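Local atomic coordinates of peptidoglycan-N-acetylglucosamine deacetylase BC_1974 (Bacillus cereus, PDB entry 5N1P), a protein that removes the acetyl group from N-acetylglucosamine residues of peptidoglycan by metal-dependent hydrolysis, with zinc, cobalt or nickel as cofactor. Residues V3-F8 and K120-T125; H195-V198 and D203-M206; A175-L180 and Y185-Y190. All coordinates share one frame; numbering follows the deposited sequence.

Contact 1. Residues V3-F8 and K120-T125; sequences VAYLTF and KVWDWT. With 8GK (~{N}-oxidanylnaphthalene-1-carboxamide), chain E.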
# COMPACT_ATOMS: atom_id res chain seq x y z
N VAL A 3 -10.55 5.66 11.33
CA VAL A 3 -9.33 5.92 10.58
C VAL A 3 -9.33 5.20 9.23
O VAL A 3 -9.64 4.00 9.16
CB VAL A 3 -8.07 5.50 11.37
CG1 VAL A 3 -6.80 5.85 10.60
CG2 VAL A 3 -8.07 6.17 12.75
N ALA A 4 -9.00 5.94 8.18
CA ALA A 4 -8.86 5.37 6.84
C ALA A 4 -7.39 5.29 6.50
O ALA A 4 -6.66 6.28 6.60
CB ALA A 4 -9.61 6.21 5.81
N TYR A 5 -6.95 4.11 6.08
CA TYR A 5 -5.58 3.90 5.66
C TYR A 5 -5.50 3.75 4.15
O TYR A 5 -5.77 2.67 3.61
CB TYR A 5 -4.98 2.67 6.33
CG TYR A 5 -4.91 2.76 7.84
CD1 TYR A 5 -3.74 3.19 8.46
CD2 TYR A 5 -6.00 2.42 8.63
CE1 TYR A 5 -3.67 3.29 9.84
CE2 TYR A 5 -5.93 2.51 10.01
CZ TYR A 5 -4.76 2.94 10.60
OH TYR A 5 -4.68 3.04 11.97
N LEU A 6 -5.19 4.84 3.47
CA LEU A 6 -4.98 4.78 2.03
C LEU A 6 -3.67 4.07 1.80
O LEU A 6 -2.65 4.44 2.39
CB LEU A 6 -4.93 6.17 1.41
CG LEU A 6 -6.23 6.92 1.16
CD1 LEU A 6 -5.93 8.31 0.65
CD2 LEU A 6 -7.08 6.14 0.16
N THR A 7 -3.67 3.07 0.94
CA THR A 7 -2.42 2.37 0.62
C THR A 7 -2.21 2.33 -0.89
O THR A 7 -3.16 2.13 -1.66
CB THR A 7 -2.35 0.93 1.19
OG1 THR A 7 -3.26 0.05 0.49
CG2 THR A 7 -2.68 0.92 2.70
N PHE A 8 -0.97 2.54 -1.31
CA PHE A 8 -0.66 2.65 -2.73
C PHE A 8 0.44 1.67 -3.08
O PHE A 8 1.53 1.76 -2.54
CB PHE A 8 -0.21 4.07 -3.08
CG PHE A 8 -1.25 5.11 -2.81
CD1 PHE A 8 -2.24 5.35 -3.74
CD2 PHE A 8 -1.25 5.81 -1.61
CE1 PHE A 8 -3.24 6.30 -3.49
CE2 PHE A 8 -2.23 6.77 -1.35
CZ PHE A 8 -3.23 7.00 -2.29
N LYS A 120 5.72 -7.98 9.10
CA LYS A 120 4.27 -8.02 9.18
C LYS A 120 3.68 -8.04 7.77
O LYS A 120 4.38 -7.75 6.79
CB LYS A 120 3.71 -6.82 9.96
CG LYS A 120 4.19 -6.69 11.40
CD LYS A 120 3.68 -7.83 12.28
CE LYS A 120 4.11 -7.60 13.73
NZ LYS A 120 3.71 -8.73 14.61
N VAL A 121 2.40 -8.38 7.67
CA VAL A 121 1.71 -8.47 6.39
C VAL A 121 0.38 -7.74 6.47
O VAL A 121 -0.44 -8.04 7.34
CB VAL A 121 1.42 -9.95 6.00
CG1 VAL A 121 0.43 -10.00 4.83
CG2 VAL A 121 2.70 -10.68 5.65
N TRP A 122 0.16 -6.80 5.55
CA TRP A 122 -1.15 -6.17 5.43
C TRP A 122 -1.74 -6.47 4.06
O TRP A 122 -1.10 -6.22 3.02
CB TRP A 122 -1.07 -4.65 5.62
CG TRP A 122 -1.51 -4.18 6.97
CD1 TRP A 122 -1.57 -4.93 8.12
CD2 TRP A 122 -2.00 -2.88 7.30
NE1 TRP A 122 -2.04 -4.14 9.16
CE2 TRP A 122 -2.33 -2.89 8.68
CE3 TRP A 122 -2.19 -1.70 6.57
CZ2 TRP A 122 -2.84 -1.77 9.34
CZ3 TRP A 122 -2.70 -0.59 7.23
CH2 TRP A 122 -3.01 -0.64 8.60
N ASP A 123 -2.95 -7.02 4.07
CA ASP A 123 -3.78 -7.05 2.88
C ASP A 123 -4.61 -5.76 2.90
O ASP A 123 -4.07 -4.69 3.15
CB ASP A 123 -4.64 -8.32 2.84
CG ASP A 123 -3.81 -9.58 2.65
OD1 ASP A 123 -3.05 -9.65 1.65
OD2 ASP A 123 -3.89 -10.51 3.48
N TRP A 124 -5.91 -5.85 2.65
CA TRP A 124 -6.73 -4.64 2.61
C TRP A 124 -8.16 -4.97 2.97
O TRP A 124 -8.50 -6.15 3.03
CB TRP A 124 -6.66 -4.00 1.21
CG TRP A 124 -6.98 -4.97 0.13
CD1 TRP A 124 -8.22 -5.23 -0.40
CD2 TRP A 124 -6.07 -5.83 -0.57
NE1 TRP A 124 -8.13 -6.19 -1.37
CE2 TRP A 124 -6.82 -6.58 -1.50
CE3 TRP A 124 -4.68 -6.04 -0.49
CZ2 TRP A 124 -6.25 -7.53 -2.34
CZ3 TRP A 124 -4.11 -6.98 -1.32
CH2 TRP A 124 -4.90 -7.71 -2.24
N THR A 125 -8.98 -3.95 3.22
CA THR A 125 -10.41 -4.18 3.50
C THR A 125 -11.30 -3.64 2.40
O THR A 125 -12.47 -4.04 2.28
CB THR A 125 -10.85 -3.55 4.83
OG1 THR A 125 -10.75 -2.13 4.77
CG2 THR A 125 -10.01 -4.08 5.99
C1 8GK E . -1.57 -6.40 -5.90
C2 8GK E . -2.74 -7.26 -6.27
C3 8GK E . -2.86 -7.68 -7.58
C4 8GK E . -3.93 -8.49 -7.95
C5 8GK E . -4.86 -8.90 -7.00
C6 8GK E . -4.73 -8.49 -5.68
C7 8GK E . -3.67 -7.67 -5.31
C8 8GK E . -4.04 -8.89 -9.27
C9 8GK E . -3.11 -8.49 -10.23
C10 8GK E . -2.05 -7.67 -9.86
C11 8GK E . -1.93 -7.27 -8.53
O12 8GK E . -0.48 -6.92 -5.95
N13 8GK E . -1.72 -5.12 -5.57
O14 8GK E . -0.69 -4.25 -5.93

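Contact 2. Residues H195-V198 and D203-M206; sequences HFPV and DNRM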
# COMPACT_ATOMS: atom_id res chain seq x y z
N HIS A 195 0.73 -1.51 15.33
CA HIS A 195 0.26 -2.56 14.43
C HIS A 195 -1.03 -3.21 14.91
O HIS A 195 -1.18 -3.48 16.10
CB HIS A 195 1.32 -3.65 14.27
CG HIS A 195 0.90 -4.76 13.37
ND1 HIS A 195 0.95 -4.66 12.00
CD2 HIS A 195 0.41 -6.00 13.64
CE1 HIS A 195 0.50 -5.78 11.46
NE2 HIS A 195 0.18 -6.61 12.44
N PHE A 196 -1.95 -3.44 13.98
CA PHE A 196 -3.07 -4.34 14.22
C PHE A 196 -3.20 -5.20 12.97
O PHE A 196 -2.88 -4.75 11.87
CB PHE A 196 -4.36 -3.57 14.54
CG PHE A 196 -4.80 -2.62 13.47
CD1 PHE A 196 -5.78 -2.98 12.56
CD2 PHE A 196 -4.24 -1.36 13.38
CE1 PHE A 196 -6.18 -2.09 11.57
CE2 PHE A 196 -4.63 -0.47 12.39
CZ PHE A 196 -5.61 -0.84 11.48
N PRO A 197 -3.64 -6.46 13.15
CA PRO A 197 -3.68 -7.37 12.00
C PRO A 197 -4.76 -7.02 10.99
O PRO A 197 -5.92 -6.75 11.34
CB PRO A 197 -3.97 -8.73 12.64
CG PRO A 197 -3.63 -8.57 14.09
CD PRO A 197 -3.93 -7.14 14.41
N VAL A 198 -4.35 -6.97 9.72
CA VAL A 198 -5.24 -6.83 8.58
C VAL A 198 -4.75 -7.78 7.51
O VAL A 198 -3.96 -7.41 6.65
CB VAL A 198 -5.28 -5.39 8.02
CG1 VAL A 198 -6.32 -5.31 6.88
CG2 VAL A 198 -5.63 -4.41 9.11
N ASP A 203 -4.57 -14.18 10.49
CA ASP A 203 -3.42 -14.66 11.25
C ASP A 203 -2.93 -13.51 12.13
O ASP A 203 -2.38 -12.54 11.63
CB ASP A 203 -2.31 -15.14 10.30
CG ASP A 203 -1.13 -15.77 11.02
OD1 ASP A 203 -0.96 -15.55 12.24
OD2 ASP A 203 -0.34 -16.47 10.35
N ASN A 204 -3.15 -13.62 13.44
CA ASN A 204 -2.90 -12.48 14.31
C ASN A 204 -1.44 -12.31 14.67
O ASN A 204 -1.09 -11.41 15.44
CB ASN A 204 -3.76 -12.59 15.57
CG ASN A 204 -5.22 -12.34 15.27
OD1 ASN A 204 -5.55 -11.50 14.43
ND2 ASN A 204 -6.10 -13.07 15.95
N ARG A 205 -0.59 -13.16 14.11
CA ARG A 205 0.85 -13.06 14.35
C ARG A 205 1.56 -12.14 13.36
O ARG A 205 2.70 -11.74 13.60
CB ARG A 205 1.49 -14.44 14.28
CG ARG A 205 0.98 -15.43 15.30
CD ARG A 205 1.50 -16.79 14.95
NE ARG A 205 1.35 -17.03 13.52
CZ ARG A 205 2.12 -17.83 12.80
NH1 ARG A 205 3.12 -18.49 13.38
NH2 ARG A 205 1.90 -17.97 11.50
N MET A 206 0.91 -11.81 12.26
CA MET A 206 1.56 -10.94 11.28
C MET A 206 0.74 -9.69 11.02
O MET A 206 1.05 -8.93 10.10
CB MET A 206 1.85 -11.70 9.97
CG MET A 206 0.65 -12.29 9.27
SD MET A 206 1.14 -13.38 7.90
CE MET A 206 -0.40 -13.35 6.98
O HOH W 1 -1.84 -8.38 9.50

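Contact 3. Residues A175-L180 and Y185-Y190; sequences AILKGL and YEFEAY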
# COMPACT_ATOMS: atom_id res chain seq x y z
N ALA A 175 -11.47 13.15 -4.36
CA ALA A 175 -12.86 12.80 -4.07
C ALA A 175 -12.99 11.75 -2.96
O ALA A 175 -13.97 11.73 -2.22
CB ALA A 175 -13.56 12.32 -5.33
N ILE A 176 -12.00 10.87 -2.88
CA ILE A 176 -11.98 9.87 -1.82
C ILE A 176 -11.75 10.54 -0.48
O ILE A 176 -12.42 10.23 0.51
CB ILE A 176 -10.89 8.81 -2.06
CG1 ILE A 176 -11.27 7.90 -3.23
CG2 ILE A 176 -10.66 7.98 -0.80
CD1 ILE A 176 -10.13 7.02 -3.70
N LEU A 177 -10.79 11.47 -0.44
CA LEU A 177 -10.48 12.19 0.79
C LEU A 177 -11.70 12.96 1.28
O LEU A 177 -12.10 12.84 2.44
CB LEU A 177 -9.29 13.13 0.58
CG LEU A 177 -7.95 12.43 0.33
CD1 LEU A 177 -6.86 13.43 -0.04
CD2 LEU A 177 -7.53 11.64 1.55
N LYS A 178 -12.32 13.73 0.39
CA LYS A 178 -13.52 14.49 0.71
C LYS A 178 -14.65 13.59 1.20
O LYS A 178 -15.27 13.85 2.23
CB LYS A 178 -13.98 15.29 -0.51
CG LYS A 178 -15.19 16.17 -0.25
CD LYS A 178 -15.60 16.92 -1.50
CE LYS A 178 -16.67 17.96 -1.19
NZ LYS A 178 -17.12 18.66 -2.42
N GLY A 179 -14.92 12.53 0.45
CA GLY A 179 -15.98 11.61 0.79
C GLY A 179 -15.81 10.92 2.13
O GLY A 179 -16.78 10.68 2.83
N LEU A 180 -14.57 10.60 2.49
CA LEU A 180 -14.35 9.92 3.76
C LEU A 180 -14.27 10.88 4.95
O LEU A 180 -14.66 10.52 6.06
CB LEU A 180 -13.07 9.07 3.69
CG LEU A 180 -13.14 7.94 2.66
CD1 LEU A 180 -11.84 7.16 2.64
CD2 LEU A 180 -14.31 7.03 2.95
N TYR A 185 -13.93 9.96 8.91
CA TYR A 185 -12.63 9.28 8.87
C TYR A 185 -11.49 10.29 8.95
O TYR A 185 -11.56 11.36 8.35
CB TYR A 185 -12.47 8.44 7.59
CG TYR A 185 -13.27 7.15 7.54
CD1 TYR A 185 -12.79 5.98 8.12
CD2 TYR A 185 -14.51 7.11 6.92
CE1 TYR A 185 -13.53 4.80 8.07
CE2 TYR A 185 -15.25 5.95 6.87
CZ TYR A 185 -14.77 4.80 7.45
OH TYR A 185 -15.53 3.65 7.38
N GLU A 186 -10.45 9.95 9.71
CA GLU A 186 -9.17 10.64 9.59
C GLU A 186 -8.24 9.80 8.73
O GLU A 186 -8.39 8.58 8.65
CB GLU A 186 -8.55 10.90 10.97
CG GLU A 186 -9.04 12.19 11.63
CD GLU A 186 -9.00 12.14 13.14
OE1 GLU A 186 -8.15 11.41 13.70
OE2 GLU A 186 -9.82 12.83 13.78
N PHE A 187 -7.28 10.44 8.07
CA PHE A 187 -6.36 9.72 7.19
C PHE A 187 -4.97 9.59 7.80
O PHE A 187 -4.22 10.57 7.89
CB PHE A 187 -6.27 10.42 5.84
CG PHE A 187 -7.50 10.24 5.01
CD1 PHE A 187 -7.63 9.14 4.17
CD2 PHE A 187 -8.54 11.15 5.09
CE1 PHE A 187 -8.77 8.96 3.42
CE2 PHE A 187 -9.68 10.98 4.33
CZ PHE A 187 -9.79 9.88 3.49
N GLU A 188 -4.62 8.37 8.19
CA GLU A 188 -3.34 8.13 8.83
C GLU A 188 -2.49 7.16 8.04
O GLU A 188 -3.00 6.33 7.28
CB GLU A 188 -3.51 7.60 10.25
CG GLU A 188 -4.07 8.62 11.23
CD GLU A 188 -3.85 8.21 12.67
OE1 GLU A 188 -4.02 7.01 12.97
OE2 GLU A 188 -3.52 9.08 13.50
N ALA A 189 -1.19 7.27 8.24
CA ALA A 189 -0.27 6.27 7.73
C ALA A 189 -0.25 5.08 8.68
O ALA A 189 -0.64 5.19 9.83
CB ALA A 189 1.13 6.83 7.60
N TYR A 190 0.22 3.95 8.18
CA TYR A 190 0.55 2.84 9.05
C TYR A 190 1.64 3.22 10.01
O TYR A 190 2.55 3.96 9.68
CB TYR A 190 0.98 1.62 8.23
CG TYR A 190 1.45 0.44 9.05
CD1 TYR A 190 0.53 -0.49 9.54
CD2 TYR A 190 2.80 0.23 9.31
CE1 TYR A 190 0.95 -1.59 10.29
CE2 TYR A 190 3.23 -0.86 10.06
CZ TYR A 190 2.30 -1.77 10.53
OH TYR A 190 2.77 -2.84 11.26

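Contact 1. Residues V3-F8 and K120-T125
Within the distorted beta/alpha barrel of the polysaccharide deacetylase (CE4) fold, Tyr5 of the parallel strand 2-9 meets Trp122, just beyond the short strand 120-121, in a T-shaped aromatic pair. The indole presents the rim of its six-membered ring to a face of the phenol: Trp122 CH2 comes to 3.9 Å from Tyr5 CD1, and Trp122 CZ3 lies 4.1 Å from Tyr5 CB. The planes stand at 88° with the ring centroids 5.3 Å apart, so C-H groups of the indole point at the pi cloud. With CG anti to the carbonyl carbon (chi1 -63°), the Tyr5 ring stands between two partners, the indole on one face and Val3 CG1 toward the rim of the other. Two large rings suit this buried place: they let two backbones with no hydrogen bond between them meet through side chains alone. The indole's one polar atom, Trp122 NE1, is satisfied by Phe196 O. Two residues on, Trp124 turns to the active site, where its CH2 lies 3.3 Å from C7 of the bound hydroxamate's naphthalene. Thr7 and Trp122 are tied indirectly by Arg97, which bonds to Thr7 OG1 and to Trp122 O. Strand 2-9 is flanked by strand 157-163, whose Val159 touches Trp122; strand 95-96 reaches the same indole through Leu95, while Ala4 and Leu6 face helix 167-182.

Contact 2. Residues H195-V198 and D203-M206
Pro197, in an extended run, faces Asn204 in a type I beta turn from Asp203 to Met206, their CA atoms 5.7 Å apart. The pyrrolidine meets the amide of Asn204 through the carbonyl oxygen: Pro197 CG lies 3.5 Å from Asn204 OD1, a plain van der Waals touch between side chains crossing at about a right angle. His195 brings the NE2 side of its imidazole near the last backbone carbonyl, 3.4 Å from Met206 O, while ND1 is engaged with Tyr190 OH. The ring reaches that carbonyl because chi1, at 180°, places CG opposite the backbone N. A water spans the segments, accepting from Val198 N at 2.9 Å and donating weakly to Met206 O. Inside the turn, Asp203 OD1 takes the N-H of Arg205 in an Asx turn, an acceptor role that suits a short carboxylate. Arg205 then grips the same carboxylate side-on: NE bonds to Asp203 OD1 at 3.0 Å and NH2 to OD2 at 2.9 Å, both in the guanidinium plane and using syn lone pairs. Since OD2 also forms a salt bridge with Arg111, the carboxylate is probably held ionised; charge probably stiffens the turn itself, whereas light packing and a bridging water are prominent between the segments.

Contact 3. Residues A175-L180 and Y185-Y190
Phe187 lies with one face beneath a leucine methyl and its far end against a second leucine, both from helix 167-182. Leu177 CD2 sits 3.3 Å from the ring centroid and only 6° off the ring normal, a CH-pi contact almost exactly over the centre. Leu180 comes in at the far end of the ring instead: its CB is 3.4 Å from Phe187 CZ and its CD1 is 3.5 Å from the same atom, the two side chains crossing at about a right angle. Phe187 CG is anti to the carbonyl carbon (chi1 -72°), a torsion that sends the ring out to the helix. The branched end of Leu180 serves both aromatics, for while CD1 packs on Phe187, CD2 lies 4.0 Å from Tyr185 CD2. A branched aliphatic residue is well fitted to fill the angle between two rings. Leu180 O lies near the plane of the Tyr185 ring, at its edge, 3.5 Å from Tyr185 CD2. That carbonyl also receives the Tyr185 backbone N-H at 3.0 Å, which ties Tyr185 to the last turn of the helix. The phenol hydroxyl has its own partner, Lys155 O. The axes of residues 175-180 and 185-187 make 140° between their N-to-C directions, nearer antiparallel than parallel, as the return leg of a beta-alpha-beta unit in which strand 157-163, helix 167-182 and strand 185-187 follow one another. Parallel strand 2-9 lies between those two strands, and helix 138-152 packs beside Ile176 and Leu180.

Contacts 1 and 3 are buried and share one parallel sheet: strands 2-9 and 185-187 are neighbours in it, joined where Ala4 N meets Glu186 O at 2.8 Å. Contact 3 joins this sheet to its outer helix with leucines against aromatics, whereas contact 1 sets ring against ring within the barrel and leads on to the inhibitor pocket. Contact 2, in the C-terminal tail, is the surface one; there a water bridges the segments and the charge pairing lies within one of them. The tail runs beside residues 120-125, with Asp123 N meeting Val198 O and Val121 N meeting Met206 O. Tyr190, at the end of the 185-190 segment, meets Trp122 of contact 1 edge-to-face and reaches His195 ND1 of contact 2 with its hydroxyl.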